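Local coordinates for chitin oligosaccharide binding protein NagB2 (Paenibacillus sp. FPU-7, PDB 7EHU) that binds chitin oligosaccharides, N,N'-diacetylchitobiose and N,N',N''-triacetylchitotriose, probably as the extracellular solute-binding component of a sugar uptake system, at residues A[47-52]-A[346-351]; A[40-45]-A[279-284]; A[205-210]-A[236-241]; A[149-154]-A[201-206]. All coordinates share one frame; numbering follows the deposited sequence.

Contact 1: A[47-52]-A[346-351]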
loop_
_atom_site.group_PDB
_atom_site.type_symbol
_atom_site.label_atom_id
_atom_site.label_comp_id
_atom_site.label_asym_id
_atom_site.label_seq_id
_atom_site.Cartn_x
_atom_site.Cartn_y
_atom_site.Cartn_z
ATOM N N LEU A 47 -12.807 10.556 -1.347
ATOM C CA LEU A 47 -14.228 10.247 -1.231
ATOM C C LEU A 47 -15.075 11.186 -2.083
ATOM O O LEU A 47 -16.008 10.742 -2.760
ATOM C CB LEU A 47 -14.651 10.261 0.242
ATOM C CG LEU A 47 -16.137 10.023 0.538
ATOM C CD1 LEU A 47 -16.622 8.735 -0.129
ATOM C CD2 LEU A 47 -16.382 9.999 2.034
ATOM N N ALA A 48 -14.771 12.480 -2.074
ATOM C CA ALA A 48 -15.579 13.416 -2.849
ATOM C C ALA A 48 -15.476 13.115 -4.340
ATOM O O ALA A 48 -16.460 13.220 -5.078
ATOM C CB ALA A 48 -15.140 14.851 -2.547
ATOM N N LEU A 49 -14.294 12.708 -4.800
ATOM C CA LEU A 49 -14.143 12.356 -6.212
ATOM C C LEU A 49 -14.957 11.114 -6.551
ATOM O O LEU A 49 -15.629 11.059 -7.592
ATOM C CB LEU A 49 -12.665 12.126 -6.509
ATOM C CG LEU A 49 -12.256 11.901 -7.954
ATOM C CD1 LEU A 49 -12.697 13.060 -8.830
ATOM C CD2 LEU A 49 -10.764 11.711 -8.051
ATOM N N LEU A 50 -14.929 10.116 -5.665
ATOM C CA LEU A 50 -15.744 8.923 -5.850
ATOM C C LEU A 50 -17.226 9.279 -5.911
ATOM O O LEU A 50 -17.961 8.763 -6.759
ATOM C CB LEU A 50 -15.462 7.936 -4.717
ATOM C CG LEU A 50 -16.238 6.616 -4.757
ATOM C CD1 LEU A 50 -15.855 5.771 -5.982
ATOM C CD2 LEU A 50 -15.986 5.839 -3.468
ATOM N N GLU A 51 -17.684 10.132 -4.989
ATOM C CA GLU A 51 -19.080 10.557 -4.961
ATOM C C GLU A 51 -19.456 11.283 -6.247
ATOM O O GLU A 51 -20.564 11.098 -6.763
ATOM C CB GLU A 51 -19.342 11.444 -3.739
ATOM C CG GLU A 51 -19.356 10.670 -2.418
ATOM C CD GLU A 51 -19.343 11.562 -1.183
ATOM O OE1 GLU A 51 -19.131 12.786 -1.317
ATOM O OE2 GLU A 51 -19.517 11.023 -0.072
ATOM N N LYS A 52 -18.549 12.115 -6.772
ATOM C CA LYS A 52 -18.810 12.802 -8.034
ATOM C C LYS A 52 -19.014 11.801 -9.164
ATOM O O LYS A 52 -19.957 11.932 -9.958
ATOM C CB LYS A 52 -17.653 13.749 -8.355
ATOM C CG LYS A 52 -17.877 14.558 -9.612
ATOM C CD LYS A 52 -16.912 15.720 -9.760
ATOM C CE LYS A 52 -15.581 15.317 -10.345
ATOM N NZ LYS A 52 -14.837 16.527 -10.854
ATOM N N GLY A 346 -6.403 12.462 -13.552
ATOM C CA GLY A 346 -5.675 13.715 -13.532
ATOM C C GLY A 346 -6.095 14.621 -12.394
ATOM O O GLY A 346 -5.268 15.346 -11.829
ATOM N N GLU A 347 -7.390 14.621 -12.061
ATOM C CA GLU A 347 -7.852 15.397 -10.913
ATOM C C GLU A 347 -7.274 14.817 -9.622
ATOM O O GLU A 347 -6.860 15.562 -8.723
ATOM C CB GLU A 347 -9.385 15.417 -10.860
ATOM C CG GLU A 347 -9.962 15.991 -9.573
ATOM C CD GLU A 347 -11.467 16.321 -9.645
ATOM O OE1 GLU A 347 -12.085 16.164 -10.720
ATOM O OE2 GLU A 347 -12.032 16.769 -8.620
ATOM N N ALA A 348 -7.210 13.481 -9.528
ATOM C CA ALA A 348 -6.626 12.842 -8.351
ATOM C C ALA A 348 -5.154 13.213 -8.184
ATOM O O ALA A 348 -4.691 13.465 -7.063
ATOM C CB ALA A 348 -6.797 11.317 -8.436
ATOM N N LEU A 349 -4.398 13.216 -9.287
ATOM C CA LEU A 349 -2.998 13.616 -9.237
ATOM C C LEU A 349 -2.852 15.107 -8.936
ATOM O O LEU A 349 -2.034 15.494 -8.095
ATOM C CB LEU A 349 -2.330 13.270 -10.567
ATOM C CG LEU A 349 -0.877 13.731 -10.702
ATOM C CD1 LEU A 349 0.048 13.098 -9.684
ATOM C CD2 LEU A 349 -0.364 13.449 -12.101
ATOM N N GLY A 350 -3.650 15.952 -9.601
ATOM C CA GLY A 350 -3.507 17.392 -9.460
ATOM C C GLY A 350 -3.790 17.905 -8.064
ATOM O O GLY A 350 -3.154 18.860 -7.624
ATOM N N ARG A 351 -4.740 17.291 -7.350
ATOM C CA ARG A 351 -5.136 17.749 -6.019
ATOM C C ARG A 351 -4.487 16.972 -4.882
ATOM O O ARG A 351 -4.004 17.562 -3.912
ATOM C CB ARG A 351 -6.656 17.684 -5.832
ATOM C CG ARG A 351 -7.113 18.204 -4.454
ATOM C CD ARG A 351 -8.633 18.108 -4.267
ATOM N NE ARG A 351 -9.342 19.234 -4.878
ATOM C CZ ARG A 351 -10.372 19.881 -4.334
ATOM N NH1 ARG A 351 -10.851 19.538 -3.142
ATOM N NH2 ARG A 351 -10.930 20.884 -4.996
#

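Contact 2: A[40-45]-A[279-284]. With NAG (2-acetamido-2-deoxy-beta-D-glucopyranose), chain B.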
loop_
_atom_site.group_PDB
_atom_site.type_symbol
_atom_site.label_atom_id
_atom_site.label_comp_id
_atom_site.label_asym_id
_atom_site.label_seq_id
_atom_site.Cartn_x
_atom_site.Cartn_y
_atom_site.Cartn_z
ATOM N N ARG A 40 -11.166 8.120 6.414
ATOM C CA ARG A 40 -10.462 9.047 7.291
ATOM C C ARG A 40 -10.564 10.474 6.755
ATOM O O ARG A 40 -10.799 10.697 5.565
ATOM C CB ARG A 40 -8.986 8.663 7.413
ATOM C CG ARG A 40 -8.735 7.292 8.040
ATOM C CD ARG A 40 -7.218 7.023 8.197
ATOM N NE ARG A 40 -6.892 5.710 8.763
ATOM C CZ ARG A 40 -6.321 4.685 8.116
ATOM N NH1 ARG A 40 -5.973 4.755 6.837
ATOM N NH2 ARG A 40 -6.074 3.573 8.780
ATOM N N ASP A 41 -10.375 11.445 7.654
ATOM C CA ASP A 41 -10.449 12.847 7.250
ATOM C C ASP A 41 -9.462 13.150 6.125
ATOM O O ASP A 41 -9.751 13.945 5.217
ATOM C CB ASP A 41 -10.176 13.766 8.447
ATOM C CG ASP A 41 -11.206 13.634 9.550
ATOM O OD1 ASP A 41 -10.937 14.133 10.675
ATOM O OD2 ASP A 41 -12.277 13.043 9.295
ATOM N N THR A 42 -8.284 12.534 6.170
ATOM C CA THR A 42 -7.273 12.793 5.151
ATOM C C THR A 42 -7.656 12.236 3.789
ATOM O O THR A 42 -6.985 12.554 2.801
ATOM C CB THR A 42 -5.938 12.188 5.573
ATOM O OG1 THR A 42 -6.138 10.803 5.878
ATOM C CG2 THR A 42 -5.341 12.899 6.803
ATOM N N ALA A 43 -8.688 11.398 3.715
ATOM C CA ALA A 43 -9.149 10.813 2.462
ATOM C C ALA A 43 -10.402 11.491 1.926
ATOM O O ALA A 43 -11.016 10.978 0.980
ATOM C CB ALA A 43 -9.398 9.315 2.654
ATOM N N LYS A 44 -10.779 12.641 2.493
ATOM C CA LYS A 44 -12.028 13.298 2.118
ATOM C C LYS A 44 -12.052 13.686 0.641
ATOM O O LYS A 44 -13.107 13.636 -0.002
ATOM C CB LYS A 44 -12.272 14.532 2.998
ATOM C CG LYS A 44 -12.928 14.227 4.354
ATOM C CD LYS A 44 -13.149 15.501 5.175
ATOM C CE LYS A 44 -13.437 15.213 6.650
ATOM N NZ LYS A 44 -14.394 14.093 6.849
ATOM N N ASN A 45 -10.910 14.103 0.081
ATOM C CA ASN A 45 -10.923 14.472 -1.329
ATOM C C ASN A 45 -11.129 13.243 -2.209
ATOM O O ASN A 45 -11.824 13.303 -3.235
ATOM C CB ASN A 45 -9.623 15.182 -1.711
ATOM C CG ASN A 45 -9.534 16.594 -1.158
ATOM O OD1 ASN A 45 -10.534 17.218 -0.820
ATOM N ND2 ASN A 45 -8.317 17.098 -1.070
ATOM N N THR A 279 1.232 11.090 0.473
ATOM C CA THR A 279 1.766 12.410 0.134
ATOM C C THR A 279 0.809 13.535 0.494
ATOM O O THR A 279 1.238 14.579 1.000
ATOM C CB THR A 279 2.135 12.466 -1.347
ATOM O OG1 THR A 279 3.231 11.588 -1.561
ATOM C CG2 THR A 279 2.527 13.878 -1.789
ATOM N N SER A 280 -0.486 13.364 0.205
ATOM C CA SER A 280 -1.416 14.464 0.444
ATOM C C SER A 280 -1.418 14.874 1.915
ATOM O O SER A 280 -1.545 16.060 2.234
ATOM C CB SER A 280 -2.840 14.106 0.021
ATOM O OG SER A 280 -3.284 12.944 0.699
ATOM N N ALA A 281 -1.312 13.907 2.836
ATOM C CA ALA A 281 -1.306 14.256 4.250
ATOM C C ALA A 281 -0.049 15.025 4.613
ATOM O O ALA A 281 -0.085 15.919 5.461
ATOM C CB ALA A 281 -1.431 12.995 5.099
ATOM N N ILE A 282 1.075 14.683 3.972
ATOM C CA ILE A 282 2.366 15.317 4.231
ATOM C C ILE A 282 2.451 16.707 3.622
ATOM O O ILE A 282 3.237 17.531 4.097
ATOM C CB ILE A 282 3.463 14.334 3.782
ATOM C CG1 ILE A 282 3.449 13.129 4.734
ATOM C CG2 ILE A 282 4.818 14.986 3.749
ATOM C CD1 ILE A 282 4.156 11.925 4.236
ATOM N N LEU A 283 1.631 16.999 2.619
ATOM C CA LEU A 283 1.612 18.322 2.001
ATOM C C LEU A 283 0.455 19.188 2.478
ATOM O O LEU A 283 0.375 20.344 2.078
ATOM C CB LEU A 283 1.588 18.178 0.475
ATOM C CG LEU A 283 2.814 17.495 -0.131
ATOM C CD1 LEU A 283 2.691 17.471 -1.634
ATOM C CD2 LEU A 283 4.114 18.169 0.287
ATOM N N ASP A 284 -0.420 18.665 3.326
ATOM C CA ASP A 284 -1.636 19.370 3.702
ATOM C C ASP A 284 -1.314 20.714 4.339
ATOM O O ASP A 284 -0.678 20.772 5.391
ATOM C CB ASP A 284 -2.373 18.500 4.716
ATOM C CG ASP A 284 -3.728 19.045 5.075
ATOM O OD1 ASP A 284 -4.700 18.630 4.407
ATOM O OD2 ASP A 284 -3.827 19.905 5.982
HETATM C C1 NAG B . -6.005 8.506 0.020
HETATM C C2 NAG B . -5.460 7.906 1.327
HETATM C C3 NAG B . -4.774 6.570 1.068
HETATM C C4 NAG B . -5.578 5.679 0.127
HETATM C C5 NAG B . -6.112 6.465 -1.061
HETATM C C6 NAG B . -7.031 5.659 -1.945
HETATM C C7 NAG B . -4.676 9.484 3.072
HETATM C C8 NAG B . -3.549 10.397 3.482
HETATM N N2 NAG B . -4.505 8.830 1.918
HETATM O O1 NAG B . -6.737 9.654 0.276
HETATM O O3 NAG B . -4.539 5.943 2.328
HETATM O O4 NAG B . -4.686 4.731 -0.459
HETATM O O5 NAG B . -6.849 7.598 -0.600
HETATM O O6 NAG B . -8.014 4.970 -1.192
HETATM O O7 NAG B . -5.681 9.323 3.769
HETATM O O HOH W 1 -4.773 14.128 2.747
#

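Contact 3: A[205-210]-A[236-241]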
loop_
_atom_site.group_PDB
_atom_site.type_symbol
_atom_site.label_atom_id
_atom_site.label_comp_id
_atom_site.label_asym_id
_atom_site.label_seq_id
_atom_site.Cartn_x
_atom_site.Cartn_y
_atom_site.Cartn_z
ATOM N N ASN A 205 9.210 -5.345 5.236
ATOM C CA ASN A 205 9.274 -5.910 3.890
ATOM C C ASN A 205 10.425 -5.328 3.095
ATOM O O ASN A 205 11.203 -6.082 2.494
ATOM C CB ASN A 205 7.832 -6.042 3.353
ATOM C CG ASN A 205 7.656 -6.504 1.904
ATOM O OD1 ASN A 205 6.734 -6.075 1.200
ATOM N ND2 ASN A 205 8.663 -7.198 1.378
ATOM N N SER A 206 10.638 -4.017 3.169
ATOM C CA SER A 206 11.801 -3.465 2.482
ATOM C C SER A 206 13.110 -3.915 3.117
ATOM O O SER A 206 14.098 -4.084 2.401
ATOM C CB SER A 206 11.704 -1.950 2.326
ATOM O OG SER A 206 10.826 -1.614 1.267
ATOM N N LEU A 207 13.127 -4.136 4.438
ATOM C CA LEU A 207 14.319 -4.664 5.093
ATOM C C LEU A 207 14.666 -6.056 4.590
ATOM O O LEU A 207 15.812 -6.312 4.217
ATOM C CB LEU A 207 14.144 -4.683 6.604
ATOM C CG LEU A 207 14.675 -3.442 7.307
ATOM C CD1 LEU A 207 14.108 -3.355 8.725
ATOM C CD2 LEU A 207 16.185 -3.467 7.349
ATOM N N PHE A 208 13.698 -6.983 4.589
ATOM C CA PHE A 208 14.051 -8.358 4.228
ATOM C C PHE A 208 14.273 -8.533 2.731
ATOM O O PHE A 208 15.004 -9.443 2.337
ATOM C CB PHE A 208 13.184 -9.448 4.888
ATOM C CG PHE A 208 11.727 -9.517 4.469
ATOM C CD1 PHE A 208 11.343 -9.958 3.209
ATOM C CD2 PHE A 208 10.724 -9.272 5.401
ATOM C CE1 PHE A 208 9.989 -10.084 2.891
ATOM C CE2 PHE A 208 9.392 -9.395 5.071
ATOM C CZ PHE A 208 9.035 -9.794 3.828
ATOM N N VAL A 209 13.696 -7.675 1.890
ATOM C CA VAL A 209 14.077 -7.698 0.485
ATOM C C VAL A 209 15.476 -7.118 0.325
ATOM O O VAL A 209 16.282 -7.620 -0.466
ATOM C CB VAL A 209 13.008 -7.012 -0.391
ATOM C CG1 VAL A 209 13.522 -6.792 -1.821
ATOM C CG2 VAL A 209 11.697 -7.822 -0.380
ATOM N N ALA A 210 15.803 -6.079 1.099
ATOM C CA ALA A 210 17.150 -5.517 1.040
ATOM C C ALA A 210 18.200 -6.524 1.489
ATOM O O ALA A 210 19.318 -6.527 0.960
ATOM C CB ALA A 210 17.256 -4.254 1.899
ATOM N N PHE A 236 14.931 -9.148 9.872
ATOM C CA PHE A 236 14.196 -8.999 11.121
ATOM C C PHE A 236 15.120 -8.643 12.264
ATOM O O PHE A 236 14.715 -7.910 13.170
ATOM C CB PHE A 236 13.381 -10.250 11.407
ATOM C CG PHE A 236 12.213 -10.394 10.489
ATOM C CD1 PHE A 236 11.089 -9.602 10.645
ATOM C CD2 PHE A 236 12.257 -11.267 9.423
ATOM C CE1 PHE A 236 10.011 -9.708 9.771
ATOM C CE2 PHE A 236 11.180 -11.372 8.559
ATOM C CZ PHE A 236 10.059 -10.586 8.732
ATOM N N LYS A 237 16.365 -9.131 12.228
ATOM C CA LYS A 237 17.359 -8.669 13.190
ATOM C C LYS A 237 17.581 -7.167 13.080
ATOM O O LYS A 237 17.675 -6.474 14.097
ATOM C CB LYS A 237 18.676 -9.437 13.040
ATOM C CG LYS A 237 18.546 -10.891 13.501
ATOM C CD LYS A 237 19.848 -11.683 13.510
ATOM C CE LYS A 237 20.931 -10.817 14.118
ATOM N NZ LYS A 237 22.269 -11.343 14.389
ATOM N N ARG A 238 17.685 -6.646 11.867
ATOM C CA ARG A 238 17.859 -5.207 11.708
ATOM C C ARG A 238 16.623 -4.430 12.168
ATOM O O ARG A 238 16.754 -3.354 12.763
ATOM C CB ARG A 238 18.218 -4.883 10.259
ATOM C CG ARG A 238 19.618 -5.344 9.837
ATOM C CD ARG A 238 19.784 -5.280 8.340
ATOM N NE ARG A 238 20.950 -6.013 7.859
ATOM C CZ ARG A 238 22.107 -5.492 7.495
ATOM N NH1 ARG A 238 22.312 -4.182 7.504
ATOM N NH2 ARG A 238 23.048 -6.308 7.057
ATOM N N LEU A 239 15.421 -4.931 11.866
ATOM C CA LEU A 239 14.207 -4.264 12.331
ATOM C C LEU A 239 14.214 -4.156 13.847
ATOM O O LEU A 239 13.949 -3.091 14.413
ATOM C CB LEU A 239 12.976 -5.047 11.882
ATOM C CG LEU A 239 11.606 -4.485 12.272
ATOM C CD1 LEU A 239 11.328 -3.120 11.652
ATOM C CD2 LEU A 239 10.525 -5.474 11.885
ATOM N N LYS A 240 14.518 -5.266 14.520
ATOM C CA LYS A 240 14.611 -5.255 15.972
ATOM C C LYS A 240 15.679 -4.278 16.451
ATOM O O LYS A 240 15.452 -3.530 17.408
ATOM C CB LYS A 240 14.883 -6.683 16.454
ATOM C CG LYS A 240 14.962 -6.882 17.953
ATOM C CD LYS A 240 13.732 -6.366 18.677
ATOM C CE LYS A 240 13.806 -6.639 20.173
ATOM N NZ LYS A 240 12.595 -6.127 20.858
ATOM N N ASP A 241 16.829 -4.226 15.768
ATOM C CA ASP A 241 17.889 -3.318 16.200
ATOM C C ASP A 241 17.461 -1.857 16.076
ATOM O O ASP A 241 17.827 -1.033 16.917
ATOM C CB ASP A 241 19.193 -3.577 15.431
ATOM C CG ASP A 241 20.415 -2.974 16.131
ATOM O OD1 ASP A 241 20.729 -3.409 17.271
ATOM O OD2 ASP A 241 21.057 -2.065 15.557
#

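Contact 4: A[149-154]-A[201-206]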
loop_
_atom_site.group_PDB
_atom_site.type_symbol
_atom_site.label_atom_id
_atom_site.label_comp_id
_atom_site.label_asym_id
_atom_site.label_seq_id
_atom_site.Cartn_x
_atom_site.Cartn_y
_atom_site.Cartn_z
ATOM N N GLU A 149 6.842 2.533 -1.941
ATOM C CA GLU A 149 7.123 2.770 -0.531
ATOM C C GLU A 149 8.568 3.206 -0.392
ATOM O O GLU A 149 9.430 2.727 -1.125
ATOM C CB GLU A 149 6.818 1.537 0.339
ATOM C CG GLU A 149 5.336 1.171 0.326
ATOM C CD GLU A 149 4.954 -0.006 1.173
ATOM O OE1 GLU A 149 5.785 -0.490 1.989
ATOM O OE2 GLU A 149 3.789 -0.466 1.005
ATOM N N GLY A 150 8.796 4.123 0.545
ATOM C CA GLY A 150 10.114 4.679 0.772
ATOM C C GLY A 150 10.067 5.619 1.956
ATOM O O GLY A 150 9.055 5.709 2.645
ATOM N N PHE A 151 11.182 6.314 2.196
ATOM C CA PHE A 151 11.307 7.232 3.327
ATOM C C PHE A 151 10.977 8.662 2.924
ATOM O O PHE A 151 11.732 9.297 2.186
ATOM C CB PHE A 151 12.717 7.205 3.913
ATOM C CG PHE A 151 13.033 5.978 4.711
ATOM C CD1 PHE A 151 12.594 5.834 6.016
ATOM C CD2 PHE A 151 13.781 4.957 4.146
ATOM C CE1 PHE A 151 12.899 4.694 6.750
ATOM C CE2 PHE A 151 14.096 3.829 4.876
ATOM C CZ PHE A 151 13.659 3.700 6.176
ATOM N N TYR A 152 9.867 9.175 3.431
ATOM C CA TYR A 152 9.694 10.612 3.514
ATOM C C TYR A 152 10.600 11.115 4.640
ATOM O O TYR A 152 10.747 10.449 5.669
ATOM C CB TYR A 152 8.249 10.928 3.874
ATOM C CG TYR A 152 7.231 10.578 2.816
ATOM C CD1 TYR A 152 6.854 11.493 1.841
ATOM C CD2 TYR A 152 6.610 9.327 2.818
ATOM C CE1 TYR A 152 5.884 11.186 0.895
ATOM C CE2 TYR A 152 5.669 9.019 1.895
ATOM C CZ TYR A 152 5.293 9.944 0.942
ATOM O OH TYR A 152 4.316 9.596 0.031
ATOM N N TYR A 153 11.222 12.278 4.471
ATOM C CA TYR A 153 12.099 12.776 5.523
ATOM C C TYR A 153 12.032 14.293 5.621
ATOM O O TYR A 153 11.693 15.004 4.671
ATOM C CB TYR A 153 13.537 12.249 5.378
ATOM C CG TYR A 153 14.438 13.011 4.434
ATOM C CD1 TYR A 153 14.418 12.757 3.066
ATOM C CD2 TYR A 153 15.371 13.926 4.915
ATOM C CE1 TYR A 153 15.272 13.403 2.212
ATOM C CE2 TYR A 153 16.240 14.585 4.057
ATOM C CZ TYR A 153 16.192 14.313 2.709
ATOM O OH TYR A 153 17.054 14.967 1.877
ATOM N N ASN A 154 12.330 14.763 6.822
ATOM C CA ASN A 154 12.313 16.181 7.156
ATOM C C ASN A 154 13.704 16.757 6.925
ATOM O O ASN A 154 14.650 16.426 7.641
ATOM C CB ASN A 154 11.833 16.319 8.590
ATOM C CG ASN A 154 11.647 17.745 9.011
ATOM O OD1 ASN A 154 12.439 18.624 8.660
ATOM N ND2 ASN A 154 10.559 18.002 9.716
ATOM N N ASN A 201 5.029 -3.740 8.848
ATOM C CA ASN A 201 5.429 -4.611 7.755
ATOM C C ASN A 201 5.883 -3.861 6.515
ATOM O O ASN A 201 6.613 -4.437 5.704
ATOM C CB ASN A 201 4.333 -5.618 7.411
ATOM C CG ASN A 201 4.261 -6.765 8.415
ATOM O OD1 ASN A 201 5.217 -7.046 9.134
ATOM N ND2 ASN A 201 3.128 -7.446 8.437
ATOM N N MET A 202 5.486 -2.604 6.331
ATOM C CA MET A 202 6.053 -1.846 5.210
ATOM C C MET A 202 7.562 -1.786 5.349
ATOM O O MET A 202 8.316 -2.088 4.418
ATOM C CB MET A 202 5.485 -0.423 5.207
ATOM C CG MET A 202 4.035 -0.336 4.751
ATOM S SD MET A 202 3.549 1.362 4.304
ATOM C CE MET A 202 3.266 2.023 5.957
ATOM N N LEU A 203 8.018 -1.405 6.533
ATOM C CA LEU A 203 9.441 -1.307 6.798
ATOM C C LEU A 203 10.093 -2.675 6.817
ATOM O O LEU A 203 11.174 -2.859 6.251
ATOM C CB LEU A 203 9.645 -0.578 8.121
ATOM C CG LEU A 203 11.092 -0.321 8.528
ATOM C CD1 LEU A 203 11.855 0.455 7.458
ATOM C CD2 LEU A 203 11.139 0.423 9.861
ATOM N N ALA A 204 9.444 -3.644 7.461
ATOM C CA ALA A 204 9.997 -4.990 7.516
ATOM C C ALA A 204 10.186 -5.561 6.122
ATOM O O ALA A 204 11.204 -6.205 5.845
ATOM C CB ALA A 204 9.087 -5.897 8.341
ATOM N N ASN A 205 9.210 -5.345 5.236
ATOM C CA ASN A 205 9.274 -5.910 3.890
ATOM C C ASN A 205 10.425 -5.328 3.095
ATOM O O ASN A 205 11.203 -6.082 2.494
ATOM C CB ASN A 205 7.832 -6.042 3.353
ATOM C CG ASN A 205 7.656 -6.504 1.904
ATOM O OD1 ASN A 205 6.734 -6.075 1.200
ATOM N ND2 ASN A 205 8.663 -7.198 1.378
ATOM N N SER A 206 10.638 -4.017 3.169
ATOM C CA SER A 206 11.801 -3.465 2.482
ATOM C C SER A 206 13.110 -3.915 3.117
ATOM O O SER A 206 14.098 -4.084 2.401
ATOM C CB SER A 206 11.704 -1.950 2.326
ATOM O OG SER A 206 10.826 -1.614 1.267
#

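Contact 1: A[47-52]-A[346-351]
Lys52 NZ and Glu347 OE1 lie 2.8 Å apart in a salt bridge that joins two nearly antiparallel helices of the periplasmic-binding-protein fold, 44-60 and 342-352. The short axes of segments 47-52 and 346-351 run at 159° to each other and stay 11.2 Å apart at their closest, a wide spacing that long side chains have to span. Lys52 and Glu347 do so from opposite directions. The glutamate is extended beyond CG, while the lysine chain bends once, at chi3 (83°), which brings its ammonium to OE1 on the syn lone pair, the side facing the other carboxylate oxygen. Glu347 OE2 is farther from Lys52 NZ, at 3.6 Å, so the bond is to Glu347 OE1.

Beside this charged pair, Leu49 and Glu347 run past each other in opposite senses, methyl against carboxylate. Leu49 CG is anti to the backbone N (chi1 -173°), which carries its two methyls toward helix 342-352, and Leu49 CD1 comes to 3.6 Å from Glu347 CD. An alanine in place of Glu347 would probably leave Lys52 NZ without its carboxylate mate and uncover the CD1 side of buried Leu49. Arg354, in the loop after helix 342-352, touches both Leu49 and Ala348. The apolar part of the contact is small: Leu49 CD2 rests 4.0 Å from Ala348 CB.

Contact 2: A[40-45]-A[279-284]
Thr42 faces Ala281 and Ser280 across the end of a bound N-acetylglucosamine, and its side chain can be followed outward from CB. Thr42 CB lies 3.6 Å from NAG C8, the acetamide methyl of the sugar. One branch, Thr42 OG1, donates a hydrogen bond of 2.6 Å to the acetamide oxygen O7 of NAG; with chi1 at 54° the hydroxyl sits between the backbone N and the carbonyl carbon. The other branch, Thr42 CG2, stands anti to the carbonyl carbon and reaches toward segment 279-284, where Ala281 CB is 4.3 Å from it.

This direct protein contact is slight, burying 77 Å² in all, and the sugar and a water do much of the joining. NAG C8 packs against both segments, with Ala281 CB at 3.7 Å and Ser280 OG at 3.8 Å from it. The backbone contributes as well: Thr42 O accepts a hydrogen bond of 2.7 Å from a water, which is also hydrogen-bonded to Ser280 OG at 2.8 Å. A donor on the oxygen, and van der Waals contacts from Ala281 CB and Ser280 OG at the methyl, thus meet the two ends of the acetyl group. On the same sugar, Asn38 OD1, Thr46 OG1 and the backbone O of Trp277 make further hydrogen bonds. Together with Arg40, Ala43, Ser280 and Ala281, Thr42 belongs to the glycan pocket of this solute-binding protein, in an arrangement consistent with recognition of the N-acetyl group.

Contact 3: A[205-210]-A[236-241]
Apolar contacts between Leu207 and the neighbouring residues Arg238 and Leu239, beside an oblique pair of phenylalanines, make up this largely buried helix-helix crossing in the solute-binding-protein (PBP) fold. The short axes of segments 205-210 and 236-241, from helices 197-212 and 230-244, come within 9.1 Å at an angle of 134°.

Among the aliphatic contacts, Leu207 gives up the most surface, 80 Å², and its two methyls divide the opposing helix between them. Leu207 CD1 goes to Leu239, where it meets CA at 3.7 Å and CB at 3.8 Å, close enough to lie against the backbone itself. Leu207 CD2 lies 3.8 Å from Arg238 CB, touching the arginine through its aliphatic base; the chain is extended from CG to NE, and its polar end is occupied elsewhere, in a salt bridge with Asp234 and a cation-pi contact with Trp170.

The aromatic contact joins Phe208 and Phe236, whose side chains run alongside each other in the same direction. Their ring centroids are 5.6 Å apart and the planes meet at 33°, an oblique arrangement. Helices 394-408 and 414-430 also touch Phe236, so the pair continues into their packing. Phe208 has a chi1 of 67°, which folds its ring back over its own helix, with Asn205 CA 3.7 Å above one face, toward the rim, while Phe208 CD2 meets Phe236 CZ at 3.6 Å.

Contact 4: A[149-154]-A[201-206]
Glu149 and Met202, with 68 and 46 Å² covered, carry most of this strand-to-helix contact, and their side chains cross at about a right angle. With its chain extended beyond CG, Glu149 lays its carboxylate against the base of the methionine: Glu149 OE1 is 3.2 Å from Met202 CB and 3.3 Å from Met202 CG. These are van der Waals approaches to carbon. The thioether lies beside the same group, with Met202 SD 3.7 Å from Glu149 CD. A bound N-acetylglucosamine is about 4 Å from the Glu149 side chain, which places the contact at the glycan pocket. An alanine at Glu149 would remove the carboxylate and is likely to leave Met202 CB and CG without their cover from the strand.

Leu203 adds a second, apolar touch, its CD1 3.9 Å from Phe151 CZ, the two side chains crossing obliquely. Phe151 also meets the rings of Phe273, Phe297 and Phe173, and Leu203 packs on Leu239 and Leu242. Strand 138-154 is paired antiparallel with strands 271-275, 294-297 and 309-320, and helix 197-212 lies against it, backed in turn by helix 230-244.

In the fold
Contacts 3 and 4 are buried and lie side by side, sharing Asn205 and Ser206 on helix 197-212; Leu239 CD2 of contact 3 packs 3.8 Å from Ala204 CB of contact 4. Contacts 1 and 2 are only partly buried; contact 1 uses helix 44-60 and contact 2 the residues leading into it, and a weak hydrogen bond probably runs from Arg351 NH1 to Asn45 OD1. Contact 1 is about 35 Å from contact 3, centre to centre. Chemistry follows place: a salt bridge at contact 1, sugar and water at contact 2, hydrocarbon at contact 3, carboxylate against methionine at pocket-side contact 4. A probable hydrogen bond between Thr279 OG1 and Tyr152 OH links contacts 2 and 4.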